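Local coordinates for protein CPI (Ascaris lumbricoides, PDB 4IT7) that probably inhibits cysteine endopeptidases as a cystatin-type protease inhibitor, at residues I42-S47 with E61-P66. Residues are numbered along the deposited sequence; the frame is centred on the assembly and turned at random.
Sequences IVKVIS and ELLIAP
Val43, at a bulge, crosses Leu63 obliquely, its CG1, anti to the backbone N (chi1 177°), lying 3.7 Å from Leu63 CD2. The other methyl of Val43, CG2, meets Ala65 CB, also at 3.7 Å. On the far side of Leu63, Ile46 lays CD1 against Leu63 CB (3.8 Å), while Lys44 brings CG to the same CB before its chain leads away. Ser47 OG, held between its backbone N and carbonyl carbon (chi1 67°), donates to the anti lone pair of Glu61 OE1 at 2.6 Å, tying the two side chains together. On the face turned to helix 17-33, Val45 and Leu62 run alongside each other in the same direction, with CG1 of Val45 3.9 Å from CD2 of Leu62; both touch Ala23 of that helix. Two classic beta bulges break the register. Leu63 O accepts from both Val43 N (2.7 Å) and Lys44 N, and Ile46 N and Ser47 N both give weak hydrogen bonds to Glu61 O. Between them, Leu63 N reaches Lys44 O at 2.8 Å, almost straight. This bulged hairpin of strands 38-51 and 56-70 belongs to the cystatin fold, an antiparallel sheet wrapped around one long helix.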
loop_
_atom_site.group_PDB
_atom_site.type_symbol
_atom_site.label_atom_id
_atom_site.label_comp_id
_atom_site.label_asym_id
_atom_site.label_seq_id
_atom_site.Cartn_x
_atom_site.Cartn_y
_atom_site.Cartn_z
ATOM N N ILE A 42 -0.621 5.609 5.465
ATOM C CA ILE A 42 -0.482 6.150 4.120
ATOM C C ILE A 42 -0.625 7.662 4.271
ATOM O O ILE A 42 -1.591 8.155 4.830
ATOM C CB ILE A 42 -1.534 5.598 3.130
ATOM C CG1 ILE A 42 -1.303 4.116 2.780
ATOM C CG2 ILE A 42 -1.518 6.355 1.801
ATOM C CD1 ILE A 42 -2.658 3.444 2.498
ATOM N N VAL A 43 0.364 8.386 3.785
ATOM C CA VAL A 43 0.202 9.826 3.562
ATOM C C VAL A 43 -0.596 10.074 2.269
ATOM O O VAL A 43 -1.684 10.691 2.274
ATOM C CB VAL A 43 1.594 10.488 3.539
ATOM C CG1 VAL A 43 1.489 11.987 3.232
ATOM C CG2 VAL A 43 2.241 10.259 4.897
ATOM N N LYS A 44 -0.088 9.532 1.163
ATOM C CA LYS A 44 -0.850 9.589 -0.069
ATOM C C LYS A 44 -0.501 8.473 -1.056
ATOM O O LYS A 44 0.642 7.947 -1.107
ATOM C CB LYS A 44 -0.665 10.954 -0.756
ATOM C CG LYS A 44 0.747 11.220 -1.285
ATOM C CD LYS A 44 0.757 12.391 -2.260
ATOM C CE LYS A 44 -0.208 13.485 -1.805
ATOM N NZ LYS A 44 0.121 14.790 -2.432
ATOM N N VAL A 45 -1.485 8.173 -1.890
ATOM C CA VAL A 45 -1.210 7.343 -3.014
ATOM C C VAL A 45 -0.545 8.241 -4.063
ATOM O O VAL A 45 -1.206 9.029 -4.675
ATOM C CB VAL A 45 -2.483 6.627 -3.543
ATOM C CG1 VAL A 45 -2.080 5.573 -4.541
ATOM C CG2 VAL A 45 -3.297 5.988 -2.409
ATOM N N ILE A 46 0.757 8.086 -4.270
ATOM C CA ILE A 46 1.508 8.893 -5.268
ATOM C C ILE A 46 1.045 8.551 -6.707
ATOM O O ILE A 46 0.695 9.443 -7.480
ATOM C CB ILE A 46 3.008 8.629 -5.147
ATOM C CG1 ILE A 46 3.515 9.065 -3.793
ATOM C CG2 ILE A 46 3.836 9.274 -6.250
ATOM C CD1 ILE A 46 4.850 8.388 -3.472
ATOM N N SER A 47 1.028 7.262 -7.068
ATOM C CA SER A 47 0.523 6.863 -8.382
ATOM C C SER A 47 -0.157 5.484 -8.407
ATOM O O SER A 47 -0.051 4.711 -7.443
ATOM C CB SER A 47 1.659 6.902 -9.378
ATOM O OG SER A 47 2.602 5.905 -9.073
ATOM N N GLU A 61 2.276 3.314 -5.992
ATOM C CA GLU A 61 3.330 3.906 -5.205
ATOM C C GLU A 61 2.634 4.610 -4.089
ATOM O O GLU A 61 1.807 5.473 -4.326
ATOM C CB GLU A 61 4.091 4.940 -5.987
ATOM C CG GLU A 61 5.194 4.423 -6.884
ATOM C CD GLU A 61 5.817 5.594 -7.647
ATOM O OE1 GLU A 61 5.090 6.275 -8.398
ATOM O OE2 GLU A 61 7.014 5.873 -7.469
ATOM N N LEU A 62 3.006 4.237 -2.865
ATOM C CA LEU A 62 2.419 4.773 -1.667
ATOM C C LEU A 62 3.475 5.561 -0.936
ATOM O O LEU A 62 4.616 5.096 -0.764
ATOM C CB LEU A 62 1.909 3.618 -0.764
ATOM C CG LEU A 62 0.885 2.659 -1.428
ATOM C CD1 LEU A 62 0.521 1.497 -0.507
ATOM C CD2 LEU A 62 -0.382 3.386 -1.816
ATOM N N LEU A 63 3.094 6.748 -0.489
ATOM C CA LEU A 63 3.941 7.519 0.400
ATOM C C LEU A 63 3.448 7.226 1.811
ATOM O O LEU A 63 2.268 7.511 2.134
ATOM C CB LEU A 63 3.793 9.029 0.099
ATOM C CG LEU A 63 4.527 9.957 1.064
ATOM C CD1 LEU A 63 6.020 9.652 1.042
ATOM C CD2 LEU A 63 4.209 11.433 0.721
ATOM N N ILE A 64 4.323 6.677 2.665
ATOM C CA ILE A 64 3.883 6.250 3.989
ATOM C C ILE A 64 4.718 6.918 5.081
ATOM O O ILE A 64 5.899 7.238 4.851
ATOM C CB ILE A 64 3.865 4.683 4.150
ATOM C CG1 ILE A 64 5.286 4.124 4.284
ATOM C CG2 ILE A 64 3.121 4.006 2.961
ATOM C CD1 ILE A 64 5.338 2.736 4.890
ATOM N N ALA A 65 4.108 7.090 6.264
ATOM C CA ALA A 65 4.805 7.675 7.420
ATOM C C ALA A 65 4.629 6.845 8.673
ATOM O O ALA A 65 3.585 6.248 8.837
ATOM C CB ALA A 65 4.330 9.116 7.682
ATOM N N PRO A 66 5.620 6.890 9.617
ATOM C CA PRO A 66 5.424 6.190 10.899
ATOM C C PRO A 66 4.350 6.856 11.702
ATOM O O PRO A 66 4.075 8.026 11.482
ATOM C CB PRO A 66 6.786 6.285 11.579
ATOM C CG PRO A 66 7.439 7.481 10.962
ATOM C CD PRO A 66 6.945 7.542 9.544
#